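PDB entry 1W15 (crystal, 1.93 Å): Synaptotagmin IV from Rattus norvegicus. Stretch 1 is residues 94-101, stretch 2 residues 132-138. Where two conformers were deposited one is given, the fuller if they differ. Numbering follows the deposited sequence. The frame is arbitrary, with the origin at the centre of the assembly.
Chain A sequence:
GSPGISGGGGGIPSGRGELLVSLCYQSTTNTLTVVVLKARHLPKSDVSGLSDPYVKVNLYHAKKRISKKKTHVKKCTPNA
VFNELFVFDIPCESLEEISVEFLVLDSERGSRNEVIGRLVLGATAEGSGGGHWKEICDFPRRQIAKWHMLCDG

Stretch 1, residues 94-101: SLEEISVE
Stretch 2, residues 132-138: HWKEICD

What fills the apolar centre of this contact? Leu95 and Trp133 do most of the work, each directing its CA-to-CB bond toward the other stretch and together supplying most of the 255 Å² buried between the two. Leu95 CG lies 3.5 Å from Trp133 CZ2, so the branch point of the leucine side chain packs closely against the indole, with its methyls CD1 and CD2 somewhat farther from CZ2. The tryptophan reaches this position with chi1 at -160° (t) and chi2 at -111°, whereas the leucine sits between the usual wells, with chi1 at -99° and chi2 at 19°. Both residues are buried, and shielding their hydrocarbon surface from water is what such a pairing gains.

Which side chains surround this pair? From the helix, Ile136 (chi1 -74°, m; chi2 153°, t) points toward the first stretch and brings CG2 to 3.8 Å from Leu95 CD2. Cys137, one residue on, also points toward it; with chi1 at -63° (m) its SG lies 3.7 Å from Leu95 CB, an apolar contact for the polarizable sulfur. From the strand, Ile98 (chi1 and chi2 both m) places CG2 3.8 Å from Trp133 CZ2, although the end of its side chain leads away. Val100, with chi1 at -178° (t), sets CG2 3.7 Å from Trp133 CZ3, approaching the ring obliquely. The indole is thus long enough to touch Leu95, Ile98 and Val100.

How does the backbone bring these groups together? Residues 132-138 are helical, continuing a helix begun earlier, with phi from -52° to -78° and psi from -27° to -46°. Its i-to-i+4 bonds include Ile136 N to His132 O at 3.0 Å, Cys137 N to Trp133 O at 3.0 Å and Asp138 N to Lys134 O at 2.7 Å. Trp133 and Cys137 therefore lie one turn apart and can both meet Leu95. In the other stretch, a type I beta turn runs from Leu95 to Ile98, with phi/psi of -50/-46° at Glu96 and -105/14° at Glu97, and is closed by Ile98 N to Leu95 O at 3.1 Å. Strand 98-101 follows with extended angles, its phi between -97° and -139° and psi between 127° and 161°. The closest CA pair across the contact is Leu95 CA and Cys137 CA, 7.0 Å apart.

Where does the contact become polar? Trp133 NE1 donates a weak hydrogen bond to Leu95 O, 3.4 Å away with an N-H...O angle of 153°; the carbonyl lies at the ring edge, near its plane, where the indole N-H can address it. The same oxygen accepts the turn's closing bond, so one carbonyl serves both the turn and the helix. Ile98 O also comes within 3.2 Å of Trp133 CZ2, obliquely to the ring. Farther out, Glu96 and Glu97 point away from the helix, while Lys134 NZ and Asp138 OD2 form a 2.7 Å salt bridge within the helix itself.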

ATOM      1  N   SER A  94       7.893   4.698 -23.745  1.00 42.29           N
ATOM      2  CA  SER A  94       6.493   4.422 -23.494  1.00 42.79           C
ATOM      3  C   SER A  94       6.311   2.950 -23.151  1.00 43.53           C
ATOM      4  O   SER A  94       7.273   2.169 -23.230  1.00 43.55           O
ATOM      5  CB  SER A  94       5.672   4.745 -24.728  1.00 43.49           C
ATOM      6  OG  SER A  94       5.922   3.786 -25.748  1.00 42.09           O
ATOM      7  N   LEU A  95       5.069   2.593 -22.815  1.00 42.90           N
ATOM      8  CA  LEU A  95       4.670   1.231 -22.489  1.00 43.36           C
ATOM      9  C   LEU A  95       4.112   0.425 -23.690  1.00 43.41           C
ATOM     10  O   LEU A  95       3.566  -0.683 -23.520  1.00 43.27           O
ATOM     11  CB  LEU A  95       3.606   1.323 -21.421  1.00 42.71           C
ATOM     12  CG  LEU A  95       3.961   1.127 -19.942  1.00 46.90           C
ATOM     13  CD1 LEU A  95       5.457   1.270 -19.497  1.00 46.68           C
ATOM     14  CD2 LEU A  95       2.977   1.784 -19.042  1.00 43.56           C
ATOM     15  N   GLU A  96       4.207   1.011 -24.882  1.00 43.47           N
ATOM     16  CA  GLU A  96       3.633   0.409 -26.088  1.00 44.75           C
ATOM     17  C   GLU A  96       4.023  -1.068 -26.299  1.00 43.57           C
ATOM     18  O   GLU A  96       3.144  -1.890 -26.597  1.00 43.40           O
ATOM     19  CB  GLU A  96       3.943   1.254 -27.339  1.00 46.31           C
ATOM     20  CG  GLU A  96       5.295   0.947 -28.003  1.00 52.89           C
ATOM     21  CD  GLU A  96       5.529   1.647 -29.341  1.00 58.44           C
ATOM     22  OE1 GLU A  96       5.233   2.864 -29.453  1.00 63.87           O
ATOM     23  OE2 GLU A  96       6.050   0.994 -30.284  1.00 61.01           O
ATOM     24  N   GLU A  97       5.316  -1.389 -26.133  1.00 41.54           N
ATOM     25  CA  GLU A  97       5.830  -2.773 -26.303  1.00 40.57           C
ATOM     26  C   GLU A  97       6.157  -3.479 -24.998  1.00 38.87           C
ATOM     27  O   GLU A  97       6.816  -4.536 -24.983  1.00 39.37           O
ATOM     28  CB  GLU A  97       7.066  -2.763 -27.209  1.00 41.21           C
ATOM     29  CG  GLU A  97       6.698  -2.452 -28.653  1.00 45.98           C
ATOM     30  CD  GLU A  97       7.903  -2.372 -29.572  1.00 53.62           C
ATOM     31  OE1 GLU A  97       8.360  -3.434 -30.071  1.00 56.70           O
ATOM     32  OE2 GLU A  97       8.389  -1.243 -29.807  1.00 55.16           O
ATOM     33  N   ILE A  98       5.690  -2.920 -23.896  1.00 36.52           N
ATOM     34  CA  ILE A  98       5.970  -3.514 -22.594  1.00 36.29           C
ATOM     35  C   ILE A  98       4.786  -4.378 -22.189  1.00 36.75           C
ATOM     36  O   ILE A  98       3.641  -3.981 -22.381  1.00 36.98           O
ATOM     37  CB  ILE A  98       6.207  -2.360 -21.570  1.00 36.04           C
ATOM     38  CG1 ILE A  98       7.459  -1.566 -21.946  1.00 35.04           C
ATOM     39  CG2 ILE A  98       6.265  -2.869 -20.117  1.00 34.37           C
ATOM     40  CD1 ILE A  98       8.781  -2.321 -21.821  1.00 33.38           C
ATOM     41  N   SER A  99       5.039  -5.545 -21.603  1.00 36.68           N
ATOM     42  CA  SER A  99       3.952  -6.291 -21.018  1.00 36.75           C
ATOM     43  C   SER A  99       4.433  -6.885 -19.693  1.00 36.39           C
ATOM     44  O   SER A  99       5.636  -6.991 -19.484  1.00 36.22           O
ATOM     45  CB  SER A  99       3.479  -7.361 -21.978  1.00 36.49           C
ATOM     46  OG  SER A  99       4.524  -8.265 -22.232  1.00 40.79           O
ATOM     47  N   VAL A 100       3.491  -7.264 -18.827  1.00 35.86           N
ATOM     48  CA  VAL A 100       3.802  -7.778 -17.482  1.00 36.30           C
ATOM     49  C   VAL A 100       3.055  -9.115 -17.347  1.00 36.71           C
ATOM     50  O   VAL A 100       1.879  -9.200 -17.708  1.00 37.34           O
ATOM     51  CB  VAL A 100       3.340  -6.822 -16.355  1.00 35.17           C
ATOM     52  CG1 VAL A 100       3.720  -7.362 -14.941  1.00 37.20           C
ATOM     53  CG2 VAL A 100       3.934  -5.380 -16.553  1.00 36.60           C
ATOM     54  N   GLU A 101       3.759 -10.132 -16.878  1.00 35.24           N
ATOM     55  CA  GLU A 101       3.184 -11.467 -16.780  1.00 36.06           C
ATOM     56  C   GLU A 101       3.207 -11.798 -15.310  1.00 36.00           C
ATOM     57  O   GLU A 101       4.278 -11.763 -14.705  1.00 37.31           O
ATOM     58  CB  GLU A 101       4.056 -12.459 -17.556  1.00 36.21           C
ATOM     59  CG  GLU A 101       3.597 -13.924 -17.513  1.00 36.23           C
ATOM     60  CD  GLU A 101       4.633 -14.859 -18.205  1.00 38.58           C
ATOM     61  OE1 GLU A 101       5.847 -14.724 -17.946  1.00 37.08           O
ATOM     62  OE2 GLU A 101       4.233 -15.743 -19.004  1.00 37.92           O
ATOM     63  N   HIS A 132      -6.966  -2.888 -18.237  1.00 37.93           N
ATOM     64  CA  HIS A 132      -6.189  -2.401 -17.103  1.00 37.99           C
ATOM     65  C   HIS A 132      -4.935  -1.693 -17.651  1.00 37.46           C
ATOM     66  O   HIS A 132      -4.616  -0.588 -17.246  1.00 34.74           O
ATOM     67  CB  HIS A 132      -5.817  -3.575 -16.164  1.00 36.71           C
ATOM     68  CG  HIS A 132      -5.301  -3.129 -14.818  1.00 37.85           C
ATOM     69  ND1 HIS A 132      -5.066  -4.011 -13.774  1.00 36.01           N
ATOM     70  CD2 HIS A 132      -4.954  -1.901 -14.352  1.00 37.46           C
ATOM     71  CE1 HIS A 132      -4.614  -3.346 -12.723  1.00 36.35           C
ATOM     72  NE2 HIS A 132      -4.542  -2.059 -13.041  1.00 38.34           N
ATOM     73  N   TRP A 133      -4.263  -2.338 -18.621  1.00 36.56           N
ATOM     74  CA  TRP A 133      -3.095  -1.710 -19.266  1.00 37.05           C
ATOM     75  C   TRP A 133      -3.427  -0.389 -19.984  1.00 35.88           C
ATOM     76  O   TRP A 133      -2.664   0.568 -19.912  1.00 33.74           O
ATOM     77  CB  TRP A 133      -2.486  -2.652 -20.275  1.00 37.37           C
ATOM     78  CG  TRP A 133      -1.059  -2.328 -20.631  1.00 37.96           C
ATOM     79  CD1 TRP A 133      -0.583  -1.842 -21.849  1.00 38.41           C
ATOM     80  CD2 TRP A 133       0.086  -2.462 -19.783  1.00 38.13           C
ATOM     81  NE1 TRP A 133       0.788  -1.729 -21.790  1.00 37.53           N
ATOM     82  CE2 TRP A 133       1.222  -2.088 -20.540  1.00 38.07           C
ATOM     83  CE3 TRP A 133       0.274  -2.885 -18.458  1.00 38.92           C
ATOM     84  CZ2 TRP A 133       2.519  -2.111 -20.013  1.00 38.78           C
ATOM     85  CZ3 TRP A 133       1.574  -2.915 -17.933  1.00 39.20           C
ATOM     86  CH2 TRP A 133       2.678  -2.524 -18.718  1.00 39.87           C
ATOM     87  N   LYS A 134      -4.545  -0.354 -20.696  1.00 35.86           N
ATOM     88  CA  LYS A 134      -4.983   0.903 -21.344  1.00 36.26           C
ATOM     89  C   LYS A 134      -5.121   2.068 -20.330  1.00 36.19           C
ATOM     90  O   LYS A 134      -4.735   3.229 -20.597  1.00 33.18           O
ATOM     91  CB  LYS A 134      -6.277   0.680 -22.121  1.00 37.13           C
ATOM     92  CG  LYS A 134      -6.808   1.999 -22.710  1.00 39.33           C
ATOM     93  CD  LYS A 134      -7.769   1.849 -23.854  1.00 41.16           C
ATOM     94  CE  LYS A 134      -8.541   3.177 -24.079  1.00 41.99           C
ATOM     95  NZ  LYS A 134      -7.679   4.402 -24.462  1.00 40.64           N
ATOM     96  N   GLU A 135      -5.684   1.738 -19.170  1.00 35.60           N
ATOM     97  CA  GLU A 135      -5.983   2.724 -18.140  1.00 37.37           C
ATOM     98  C   GLU A 135      -4.655   3.253 -17.557  1.00 37.11           C
ATOM     99  O   GLU A 135      -4.489   4.476 -17.397  1.00 36.68           O
ATOM    100  CB  GLU A 135      -6.906   2.125 -17.065  1.00 37.76           C
ATOM    101  CG  GLU A 135      -7.663   3.172 -16.254  1.00 46.21           C
ATOM    102  CD  GLU A 135      -8.662   2.571 -15.259  1.00 50.20           C
ATOM    103  OE1 GLU A 135      -9.092   1.416 -15.459  1.00 51.72           O
ATOM    104  OE2 GLU A 135      -9.024   3.271 -14.279  1.00 55.02           O
ATOM    105  N   ILE A 136      -3.717   2.320 -17.302  0.50 37.65           N
ATOM    106  CA  ILE A 136      -2.309   2.558 -16.879  0.50 38.71           C
ATOM    107  C   ILE A 136      -1.531   3.550 -17.811  0.50 40.98           C
ATOM    108  O   ILE A 136      -0.773   4.492 -17.321  0.50 42.60           O
ATOM    109  CB  ILE A 136      -1.544   1.177 -16.799  0.50 39.06           C
ATOM    110  CG1 ILE A 136      -1.984   0.364 -15.559  0.50 38.94           C
ATOM    111  CG2 ILE A 136      -0.033   1.350 -16.823  0.50 39.30           C
ATOM    112  CD1 ILE A 136      -1.820  -1.161 -15.751  0.50 33.58           C
ATOM    113  N   CYS A 137      -1.732   3.359 -19.122  1.00 38.49           N
ATOM    114  CA  CYS A 137      -1.163   4.227 -20.141  1.00 37.93           C
ATOM    115  C   CYS A 137      -1.939   5.526 -20.280  1.00 36.33           C
ATOM    116  O   CYS A 137      -1.362   6.583 -20.557  1.00 35.49           O
ATOM    117  CB  CYS A 137      -1.125   3.502 -21.470  1.00 37.21           C
ATOM    118  SG  CYS A 137      -0.061   2.049 -21.433  1.00 41.16           S
ATOM    119  N   ASP A 138      -3.251   5.468 -20.094  1.00 38.10           N
ATOM    120  CA  ASP A 138      -4.077   6.696 -20.190  1.00 38.54           C
ATOM    121  C   ASP A 138      -3.916   7.624 -18.972  1.00 39.31           C
ATOM    122  O   ASP A 138      -4.134   8.836 -19.098  1.00 39.38           O
ATOM    123  CB  ASP A 138      -5.570   6.384 -20.404  1.00 37.71           C
ATOM    124  CG  ASP A 138      -5.879   5.864 -21.809  1.00 39.16           C
ATOM    125  OD1 ASP A 138      -5.026   5.942 -22.735  1.00 41.62           O
ATOM    126  OD2 ASP A 138      -6.953   5.303 -22.044  1.00 42.04           O
TER